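Side-chain contacts in putative neuraminyllactose-binding hemagglutinin homolog (Helicobacter pylori, PDB 3BGH), which is of unproven function but is probably an outer-membrane lipoprotein, homologous to a hemagglutinin that binds neuraminyllactose: residues 108-113 with 188-193; 112-117 with 123-128; 104-109 with 150-155; 62-67 with 200-205. One frame throughout, in Å; residues are numbered along the deposited sequence.

Contact 1: 108-113 with 188-193; sequences ILEDIV and QAIRKI
I108 reaches from strand 98-114 to helix 186-208 and lays its long branch against I190 and I193. Its CB points at the helix but stays back from it, and CG1 is the first atom to arrive, 3.9 Å from CG2 of I193. At the tip, CD1 of I108 closes to 3.7 Å from that CG2 of I193. The CD1 methyl also lies 4.0 Å from CG2 of I190 and equally far from CA of I190, which brings it down to the helix backbone between two side chains one turn apart. CG1 of I108 is anti to the carbonyl carbon (chi1 -71°) and the chain is extended beyond it, giving the branch the length to span the gap. I108 and I193 run past each other in opposite directions, flank against flank. This is helix-on-sheet packing, helix 186-208 lying over a mixed sheet: the axes come within 10.2 Å and their N-to-C directions differ by 141°. Branched isoleucines suit it, being bulky, apolar and at home in a strand as well as in this buried helix face; I190 also packs on Y56 of helix 54-73, and I193 on A157. E110 lies nearer solvent, its extended chain bringing OE2 to 4.2 Å from CD1 of I190, a purely van der Waals approach. Beyond it, D111 and I112 face I125 in a G1 beta bulge, with D111 in the left-handed backbone conformation.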
# COMPACT_ATOMS: atom_id res chain seq x y z
N ILE A 108 -5.14 -0.02 6.25
CA ILE A 108 -4.85 0.61 7.52
C ILE A 108 -4.10 -0.39 8.45
O ILE A 108 -4.50 -1.54 8.63
CB ILE A 108 -6.11 1.27 8.10
CG1 ILE A 108 -6.42 2.50 7.25
CG2 ILE A 108 -5.91 1.69 9.56
CD1 ILE A 108 -7.75 3.08 7.40
N LEU A 109 -2.95 0.06 8.94
CA LEU A 109 -2.18 -0.68 9.92
C LEU A 109 -2.49 -0.11 11.29
O LEU A 109 -2.62 1.09 11.47
CB LEU A 109 -0.70 -0.54 9.64
CG LEU A 109 -0.11 -1.37 8.50
CD1 LEU A 109 -0.66 -0.98 7.12
CD2 LEU A 109 1.36 -1.18 8.53
N GLU A 110 -2.61 -1.00 12.26
CA GLU A 110 -3.06 -0.64 13.59
C GLU A 110 -1.92 -0.80 14.57
O GLU A 110 -1.03 -1.63 14.35
CB GLU A 110 -4.27 -1.50 14.01
CG GLU A 110 -5.52 -1.14 13.20
CD GLU A 110 -6.75 -1.94 13.57
OE1 GLU A 110 -6.62 -2.98 14.25
OE2 GLU A 110 -7.86 -1.51 13.18
N ASP A 111 -1.94 0.04 15.61
CA ASP A 111 -1.12 -0.16 16.80
C ASP A 111 0.39 -0.01 16.51
O ASP A 111 1.20 -0.91 16.76
CB ASP A 111 -1.44 -1.51 17.51
CG ASP A 111 -2.84 -1.53 18.15
OD1 ASP A 111 -3.36 -0.46 18.56
OD2 ASP A 111 -3.44 -2.62 18.25
N ILE A 112 0.74 1.16 15.99
CA ILE A 112 2.12 1.55 15.82
C ILE A 112 2.39 2.58 16.92
O ILE A 112 1.55 3.47 17.16
CB ILE A 112 2.35 2.17 14.42
CG1 ILE A 112 1.82 1.27 13.32
CG2 ILE A 112 3.80 2.43 14.17
CD1 ILE A 112 2.27 1.70 11.94
N VAL A 113 3.54 2.43 17.58
CA VAL A 113 3.99 3.31 18.67
C VAL A 113 5.03 4.32 18.18
O VAL A 113 5.90 4.01 17.37
CB VAL A 113 4.54 2.46 19.87
CG1 VAL A 113 5.33 3.30 20.86
CG2 VAL A 113 3.37 1.75 20.61
N GLN A 188 -13.08 4.78 14.72
CA GLN A 188 -12.97 6.23 14.64
C GLN A 188 -11.68 6.71 13.89
O GLN A 188 -11.70 7.67 13.12
CB GLN A 188 -13.15 6.82 16.05
CG GLN A 188 -13.36 8.32 16.14
CD GLN A 188 -14.78 8.82 15.82
OE1 GLN A 188 -15.07 10.01 15.95
NE2 GLN A 188 -15.65 7.92 15.36
N ALA A 189 -10.58 5.99 14.08
CA ALA A 189 -9.32 6.34 13.46
C ALA A 189 -9.35 6.05 11.94
O ALA A 189 -8.86 6.84 11.13
CB ALA A 189 -8.17 5.62 14.14
N ILE A 190 -9.95 4.91 11.60
CA ILE A 190 -10.21 4.48 10.22
C ILE A 190 -11.02 5.54 9.45
O ILE A 190 -10.67 5.94 8.34
CB ILE A 190 -10.97 3.13 10.23
CG1 ILE A 190 -10.03 2.04 10.76
CG2 ILE A 190 -11.50 2.79 8.87
CD1 ILE A 190 -10.66 0.69 10.94
N ARG A 191 -12.09 5.99 10.08
CA ARG A 191 -12.90 7.06 9.55
C ARG A 191 -12.11 8.34 9.22
O ARG A 191 -12.29 8.91 8.13
CB ARG A 191 -14.08 7.30 10.50
CG ARG A 191 -15.38 6.89 9.88
CD ARG A 191 -16.35 6.16 10.79
NE ARG A 191 -17.04 7.05 11.70
CZ ARG A 191 -18.13 6.72 12.41
NH1 ARG A 191 -18.69 5.51 12.29
NH2 ARG A 191 -18.66 7.61 13.23
N LYS A 192 -11.22 8.74 10.13
CA LYS A 192 -10.35 9.93 9.96
C LYS A 192 -9.32 9.76 8.87
O LYS A 192 -9.13 10.65 8.05
CB LYS A 192 -9.62 10.27 11.26
CG LYS A 192 -10.49 10.93 12.34
CD LYS A 192 -9.65 11.55 13.43
CE LYS A 192 -9.50 10.61 14.62
NZ LYS A 192 -8.39 11.08 15.53
N ILE A 193 -8.67 8.60 8.85
CA ILE A 193 -7.65 8.31 7.87
C ILE A 193 -8.24 8.27 6.47
O ILE A 193 -7.67 8.89 5.55
CB ILE A 193 -6.90 6.99 8.23
CG1 ILE A 193 -5.95 7.26 9.41
CG2 ILE A 193 -6.19 6.40 7.01
CD1 ILE A 193 -5.41 6.02 10.13

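Contact 2: 112-117 with 123-128. With SO4 (sulfate ion), chain E.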
# COMPACT_ATOMS: atom_id res chain seq x y z
N ILE A 112 0.74 1.16 15.99
CA ILE A 112 2.12 1.55 15.82
C ILE A 112 2.39 2.58 16.92
O ILE A 112 1.55 3.47 17.16
CB ILE A 112 2.35 2.17 14.42
CG1 ILE A 112 1.82 1.27 13.32
CG2 ILE A 112 3.80 2.43 14.17
CD1 ILE A 112 2.27 1.70 11.94
N VAL A 113 3.54 2.43 17.58
CA VAL A 113 3.99 3.31 18.67
C VAL A 113 5.03 4.32 18.18
O VAL A 113 5.90 4.01 17.37
CB VAL A 113 4.54 2.46 19.87
CG1 VAL A 113 5.33 3.30 20.86
CG2 VAL A 113 3.37 1.75 20.61
N GLU A 114 4.93 5.54 18.68
CA GLU A 114 5.90 6.57 18.40
C GLU A 114 6.45 6.99 19.76
O GLU A 114 5.79 7.72 20.53
CB GLU A 114 5.23 7.77 17.70
CG GLU A 114 4.75 7.54 16.27
CD GLU A 114 4.19 8.82 15.63
OE1 GLU A 114 3.75 9.76 16.35
OE2 GLU A 114 4.21 8.88 14.38
N GLU A 115 7.65 6.51 20.07
CA GLU A 115 8.31 6.85 21.32
C GLU A 115 8.31 8.34 21.59
O GLU A 115 8.32 9.14 20.65
CB GLU A 115 9.72 6.27 21.33
CG GLU A 115 9.63 4.78 21.58
CD GLU A 115 10.93 4.07 21.37
OE1 GLU A 115 11.25 3.73 20.20
OE2 GLU A 115 11.62 3.84 22.39
N SER A 116 8.25 8.71 22.87
CA SER A 116 8.30 10.12 23.26
C SER A 116 9.67 10.73 23.07
O SER A 116 10.66 10.04 22.97
CB SER A 116 7.89 10.31 24.72
OG SER A 116 8.93 9.94 25.58
N ASP A 117 9.71 12.06 23.02
CA ASP A 117 10.98 12.76 22.98
C ASP A 117 10.78 14.10 23.67
O ASP A 117 9.74 14.34 24.21
CB ASP A 117 11.46 12.90 21.54
CG ASP A 117 10.53 13.74 20.69
OD1 ASP A 117 9.48 14.17 21.21
OD2 ASP A 117 10.83 13.96 19.50
N LYS A 123 2.98 8.07 21.78
CA LYS A 123 1.65 7.85 21.28
C LYS A 123 1.55 6.57 20.48
O LYS A 123 2.57 6.10 19.95
CB LYS A 123 1.12 9.06 20.50
CG LYS A 123 2.15 9.83 19.77
CD LYS A 123 1.66 11.24 19.52
CE LYS A 123 2.79 12.09 18.90
NZ LYS A 123 2.43 13.53 18.67
N VAL A 124 0.36 5.97 20.48
CA VAL A 124 0.06 4.84 19.62
C VAL A 124 -0.83 5.39 18.52
O VAL A 124 -1.65 6.29 18.77
CB VAL A 124 -0.62 3.74 20.40
CG1 VAL A 124 -0.84 2.45 19.55
CG2 VAL A 124 0.20 3.44 21.67
N ILE A 125 -0.63 4.91 17.29
CA ILE A 125 -1.36 5.43 16.12
C ILE A 125 -1.83 4.30 15.23
O ILE A 125 -1.35 3.18 15.35
CB ILE A 125 -0.48 6.35 15.24
CG1 ILE A 125 0.54 5.52 14.45
CG2 ILE A 125 0.21 7.45 16.04
CD1 ILE A 125 1.31 6.29 13.45
N ASP A 126 -2.78 4.60 14.36
CA ASP A 126 -3.04 3.81 13.18
C ASP A 126 -2.50 4.59 11.98
O ASP A 126 -2.41 5.81 12.02
CB ASP A 126 -4.54 3.55 13.04
CG ASP A 126 -5.05 2.50 14.01
OD1 ASP A 126 -4.21 1.82 14.65
OD2 ASP A 126 -6.30 2.36 14.14
N MET A 127 -2.13 3.89 10.91
CA MET A 127 -1.48 4.52 9.77
C MET A 127 -1.82 3.78 8.50
O MET A 127 -1.80 2.55 8.48
CB MET A 127 0.06 4.54 9.96
CG MET A 127 0.84 5.36 8.87
SD MET A 127 2.68 5.39 9.05
CE MET A 127 3.01 3.72 8.63
N SER A 128 -2.07 4.52 7.43
CA SER A 128 -2.38 3.92 6.16
C SER A 128 -1.18 3.57 5.28
O SER A 128 -0.06 4.11 5.43
CB SER A 128 -3.22 4.89 5.38
OG SER A 128 -2.33 5.90 4.94
S SO4 E . 1.13 16.25 19.39
O1 SO4 E . 0.82 17.60 18.91
O2 SO4 E . 2.54 15.94 19.17
O3 SO4 E . 0.85 16.19 20.82
O4 SO4 E . 0.27 15.29 18.71
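I112 and I125 form a hydrogen-bonded antiparallel pair in which each backbone N-H meets the other residue's oxygen. The bond from I112 N to I125 O is 3.0 Å long and nearly straight (173°); the return bond from I125 N to I112 O is shorter, at 2.6 Å. E114 and K123 repeat the pattern, with E114 N 2.7 Å from K123 O and K123 N 3.1 Å from E114 O. Between them V113 and V124 form the non-hydrogen-bonded pair, their CG2 methyls 3.7 Å apart on the face opposite I112 and I125. On that latter face CD1 of I112 meets CE of M127, whose bent thioether end (chi3 70°) brings the methyl there. E114 crosses K123, its OE1 touching CE of K123 at 3.6 Å, but the two charges are not in contact. Each finds another partner: E114 OE2 makes a salt bridge with K156, while the extended K123 carries NZ to 2.8 Å from O4 of the sulfate, which R161 also binds. D126 is satisfied twice, by D111 N at OD1 and by H186 at OD2. The paired strands 98-114 and 123-137, joined by the loop 115-122, make a beta hairpin.

Contact 3: 104-109 with 150-155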
# COMPACT_ATOMS: atom_id res chain seq x y z
N GLY A 104 -6.47 0.70 -7.50
CA GLY A 104 -5.57 0.82 -6.36
C GLY A 104 -6.03 0.14 -5.09
O GLY A 104 -6.81 -0.81 -5.12
N ASN A 105 -5.51 0.62 -3.96
CA ASN A 105 -5.84 0.05 -2.67
C ASN A 105 -5.48 0.98 -1.59
O ASN A 105 -4.60 1.84 -1.74
CB ASN A 105 -5.08 -1.30 -2.43
CG ASN A 105 -3.65 -1.08 -2.00
OD1 ASN A 105 -2.78 -0.81 -2.84
ND2 ASN A 105 -3.41 -1.14 -0.69
N VAL A 106 -6.16 0.79 -0.47
CA VAL A 106 -5.84 1.49 0.75
C VAL A 106 -5.93 0.50 1.89
O VAL A 106 -6.85 -0.31 1.95
CB VAL A 106 -6.68 2.79 0.97
CG1 VAL A 106 -8.14 2.49 1.07
CG2 VAL A 106 -6.22 3.51 2.24
N ALA A 107 -4.94 0.52 2.77
CA ALA A 107 -4.90 -0.39 3.89
C ALA A 107 -4.59 0.42 5.13
O ALA A 107 -3.90 1.42 5.06
CB ALA A 107 -3.86 -1.45 3.67
N ILE A 108 -5.14 -0.02 6.25
CA ILE A 108 -4.85 0.61 7.52
C ILE A 108 -4.10 -0.39 8.45
O ILE A 108 -4.50 -1.54 8.63
CB ILE A 108 -6.11 1.27 8.10
CG1 ILE A 108 -6.42 2.50 7.25
CG2 ILE A 108 -5.91 1.69 9.56
CD1 ILE A 108 -7.75 3.08 7.40
N LEU A 109 -2.95 0.06 8.94
CA LEU A 109 -2.18 -0.68 9.92
C LEU A 109 -2.49 -0.11 11.29
O LEU A 109 -2.62 1.09 11.47
CB LEU A 109 -0.70 -0.54 9.64
CG LEU A 109 -0.11 -1.37 8.50
CD1 LEU A 109 -0.66 -0.98 7.12
CD2 LEU A 109 1.36 -1.18 8.53
N ILE A 150 -1.66 8.72 -7.07
CA ILE A 150 -1.76 9.41 -5.82
C ILE A 150 -1.39 8.39 -4.78
O ILE A 150 -2.03 7.32 -4.69
CB ILE A 150 -3.14 9.98 -5.56
CG1 ILE A 150 -3.70 10.65 -6.82
CG2 ILE A 150 -3.08 10.95 -4.42
CD1 ILE A 150 -4.76 9.81 -7.55
N ASP A 151 -0.32 8.68 -4.08
CA ASP A 151 0.10 7.94 -2.92
C ASP A 151 -0.79 8.36 -1.74
O ASP A 151 -0.92 9.57 -1.41
CB ASP A 151 1.56 8.30 -2.63
CG ASP A 151 2.12 7.59 -1.41
OD1 ASP A 151 1.42 6.86 -0.67
OD2 ASP A 151 3.31 7.81 -1.15
N VAL A 152 -1.38 7.36 -1.08
CA VAL A 152 -2.25 7.62 0.05
C VAL A 152 -1.68 6.97 1.31
O VAL A 152 -2.40 6.75 2.27
CB VAL A 152 -3.71 7.09 -0.20
CG1 VAL A 152 -4.45 7.93 -1.27
CG2 VAL A 152 -3.73 5.56 -0.50
N SER A 153 -0.40 6.64 1.32
CA SER A 153 0.20 6.06 2.51
C SER A 153 0.69 7.10 3.53
O SER A 153 0.71 8.30 3.24
CB SER A 153 1.33 5.15 2.09
OG SER A 153 2.46 5.93 1.74
N LYS A 154 1.09 6.65 4.71
CA LYS A 154 1.56 7.53 5.82
C LYS A 154 0.54 8.51 6.41
O LYS A 154 0.91 9.43 7.14
CB LYS A 154 2.87 8.28 5.46
CG LYS A 154 3.97 7.39 4.94
CD LYS A 154 4.78 6.76 6.04
CE LYS A 154 6.24 6.48 5.56
NZ LYS A 154 7.09 5.90 6.65
N ILE A 155 -0.73 8.32 6.11
CA ILE A 155 -1.77 9.03 6.82
C ILE A 155 -2.05 8.48 8.24
O ILE A 155 -2.39 7.30 8.40
CB ILE A 155 -3.05 9.14 5.97
CG1 ILE A 155 -2.72 9.90 4.66
CG2 ILE A 155 -4.11 9.86 6.73
CD1 ILE A 155 -3.87 10.09 3.69
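V152 brings its CG2 methyl to V106, 4.2 Å from CG2 of that residue. The same methyl of V152 lies 4.0 Å from the backbone O of N105. With CG1 anti to the carbonyl carbon (chi1 -70°), CG2 of V152 falls between that carbon and the backbone N, turned onto the strand. The two valines are compact and stiff, which suits a place where the break in strand 144-161 comes over strand 98-114, not its neighbour in the sheet. Next comes the turn that presents V152. D151 OD1 accepts the backbone N of S153 at 2.7 Å (166° at the hydrogen), forming an Asx turn around V152. OD1 of D151 also takes the hydroxyl OG of S153, at 2.8 Å, through its syn lone pair, whereas the backbone N comes from the anti side, well out of the carboxylate plane. Aspartate suits this place because one short carboxylate arm can hold both groups of the serine. Further out, S128 on the intervening strand 123-137 bonds through OG to V152 O and I155 N, and K200 NZ holds D151 O. N105 turns its amide oxygen elsewhere, to S129 OG of the second subunit. With no hydrogen bond between the segments, the contact itself is a small dispersion interaction, and the polar bonds that probably hold V152 in place lie in the turn and around it.

Contact 4: 62-67 with 200-205; sequences KSLFLQ and KVMVHI
Q67 presents its side-chain oxygen OE1 to two donors, the hydroxyl of Y198 and the backbone N of Y25, while its CB rests on M202. Y198 belongs to helix 186-208, so this amide ties that helix to helix 54-73, and through Y25 it also holds the N-terminal segment. Glutamine suits the site: its aliphatic stem packs against the neighbouring helix and its buried polar end is satisfied. Across the contact CE of M202 lies 4.0 Å from CB of Q67. The methionine gets there by folding, with both chi2 and chi3 near -58°, which turns its terminal methyl toward that stem. Its sulfur faces the leucine: SD of M202 is 3.6 Å from CD2 of L64, and CG of M202 is 3.8 Å from the same methyl. The two side chains run antiparallel, flank to flank, with sulfur and methylene against one leucine branch. V201 meets L64 at about a right angle, placing its CG1 3.9 Å from CD2 of L64 and 4.2 Å from CD1. Both leucine methyls are thus engaged by one short, stiff valine, while the longer, flexible methionine bridges to Q67. The segment axes come no closer than 11.3 Å and their directions differ by 26°, a nearly parallel pair whose gap is filled mainly by L64 and M202. On the sheet side, L64 and I205 both pack on M102 of strand 98-114, and V201 touches V152 of strand 144-161; F23, H24 and I27 of the N-terminal segment pack against helix 54-73 at S63 and Q67.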
# COMPACT_ATOMS: atom_id res chain seq x y z
N LYS A 62 -17.95 5.06 -4.63
CA LYS A 62 -19.15 5.69 -5.19
C LYS A 62 -18.97 7.19 -5.18
O LYS A 62 -19.28 7.85 -6.16
CB LYS A 62 -20.44 5.28 -4.43
CG LYS A 62 -21.58 6.38 -4.34
CD LYS A 62 -22.93 5.87 -3.74
CE LYS A 62 -23.73 6.96 -2.97
NZ LYS A 62 -23.09 7.30 -1.63
N SER A 63 -18.46 7.75 -4.09
CA SER A 63 -18.28 9.19 -4.03
C SER A 63 -17.32 9.74 -5.08
O SER A 63 -17.59 10.80 -5.65
CB SER A 63 -17.88 9.62 -2.64
OG SER A 63 -18.86 9.14 -1.74
N LEU A 64 -16.22 9.03 -5.36
CA LEU A 64 -15.18 9.49 -6.29
C LEU A 64 -15.76 9.53 -7.68
O LEU A 64 -15.50 10.42 -8.48
CB LEU A 64 -13.95 8.55 -6.27
CG LEU A 64 -12.87 8.62 -5.19
CD1 LEU A 64 -11.73 7.65 -5.52
CD2 LEU A 64 -12.28 10.03 -5.04
N PHE A 65 -16.58 8.53 -7.95
CA PHE A 65 -17.20 8.32 -9.23
C PHE A 65 -18.18 9.47 -9.54
O PHE A 65 -18.15 10.06 -10.63
CB PHE A 65 -17.89 6.97 -9.16
CG PHE A 65 -18.34 6.44 -10.47
CD1 PHE A 65 -17.57 6.59 -11.60
CD2 PHE A 65 -19.55 5.76 -10.55
CE1 PHE A 65 -17.99 6.07 -12.83
CE2 PHE A 65 -19.99 5.25 -11.76
CZ PHE A 65 -19.22 5.40 -12.91
N LEU A 66 -19.01 9.84 -8.58
CA LEU A 66 -20.06 10.82 -8.85
C LEU A 66 -19.42 12.18 -8.90
O LEU A 66 -19.67 12.96 -9.83
CB LEU A 66 -21.18 10.77 -7.81
CG LEU A 66 -21.98 9.47 -7.63
CD1 LEU A 66 -22.88 9.61 -6.44
CD2 LEU A 66 -22.79 9.07 -8.87
N GLN A 67 -18.57 12.46 -7.92
CA GLN A 67 -17.84 13.69 -7.87
C GLN A 67 -16.97 13.98 -9.08
O GLN A 67 -16.88 15.11 -9.53
CB GLN A 67 -17.02 13.73 -6.62
CG GLN A 67 -17.87 13.81 -5.36
CD GLN A 67 -17.34 14.86 -4.45
OE1 GLN A 67 -16.50 14.58 -3.57
NE2 GLN A 67 -17.76 16.11 -4.68
N LYS A 200 -7.31 14.04 -0.11
CA LYS A 200 -6.10 14.00 -0.94
C LYS A 200 -6.30 13.47 -2.37
O LYS A 200 -5.73 14.05 -3.30
CB LYS A 200 -4.95 13.23 -0.27
CG LYS A 200 -3.62 13.36 -1.03
CD LYS A 200 -2.49 12.44 -0.52
CE LYS A 200 -1.12 12.78 -1.15
NZ LYS A 200 0.05 12.06 -0.56
N VAL A 201 -7.08 12.39 -2.55
CA VAL A 201 -7.31 11.88 -3.92
C VAL A 201 -8.03 12.94 -4.81
O VAL A 201 -7.61 13.25 -5.92
CB VAL A 201 -8.07 10.48 -3.99
CG1 VAL A 201 -8.38 10.11 -5.40
CG2 VAL A 201 -7.22 9.38 -3.39
N MET A 202 -9.13 13.46 -4.31
CA MET A 202 -9.91 14.41 -5.08
C MET A 202 -9.10 15.66 -5.43
O MET A 202 -9.20 16.14 -6.55
CB MET A 202 -11.19 14.78 -4.33
CG MET A 202 -12.32 13.74 -4.46
SD MET A 202 -12.81 13.42 -6.14
CE MET A 202 -13.28 15.06 -6.66
N VAL A 203 -8.30 16.18 -4.49
CA VAL A 203 -7.47 17.36 -4.74
C VAL A 203 -6.41 17.10 -5.81
O VAL A 203 -6.17 17.94 -6.68
CB VAL A 203 -6.71 17.80 -3.47
CG1 VAL A 203 -5.64 18.83 -3.80
CG2 VAL A 203 -7.65 18.39 -2.42
N HIS A 204 -5.75 15.96 -5.74
CA HIS A 204 -4.70 15.68 -6.68
C HIS A 204 -5.28 15.41 -8.05
O HIS A 204 -4.76 15.90 -9.02
CB HIS A 204 -3.80 14.53 -6.20
CG HIS A 204 -2.85 14.92 -5.11
ND1 HIS A 204 -1.53 14.51 -5.09
CD2 HIS A 204 -3.01 15.69 -4.01
CE1 HIS A 204 -0.93 15.01 -4.02
NE2 HIS A 204 -1.81 15.73 -3.35
N ILE A 205 -6.35 14.64 -8.15
CA ILE A 205 -6.94 14.38 -9.44
C ILE A 205 -7.56 15.63 -10.06
O ILE A 205 -7.42 15.86 -11.24
CB ILE A 205 -7.99 13.28 -9.43
CG1 ILE A 205 -7.34 11.91 -9.36
CG2 ILE A 205 -8.81 13.32 -10.74
CD1 ILE A 205 -8.34 10.77 -9.13

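Overall arrangement
Contacts 1, 2 and 3 all draw on strand 98-114, and contacts 1 and 4 on helix 186-208, so these two elements connect all four contacts. Contacts 1 and 2 share I112 and V113, with centres 10 Å apart; contacts 1 and 3 share I108 and L109, at 11 Å. Contact 3 leads on to contact 4, 15 Å away between centres, where CD1 of I150 meets CG1 of I205 at 3.8 Å. Contacts 2 and 4 lie farthest apart, their centres 28 Å from each other. The sulfate, probably from the crystallisation liquor, belongs to contact 2 alone. Contacts 1, 2 and 3 also touch the second subunit, whereas contact 4 does not.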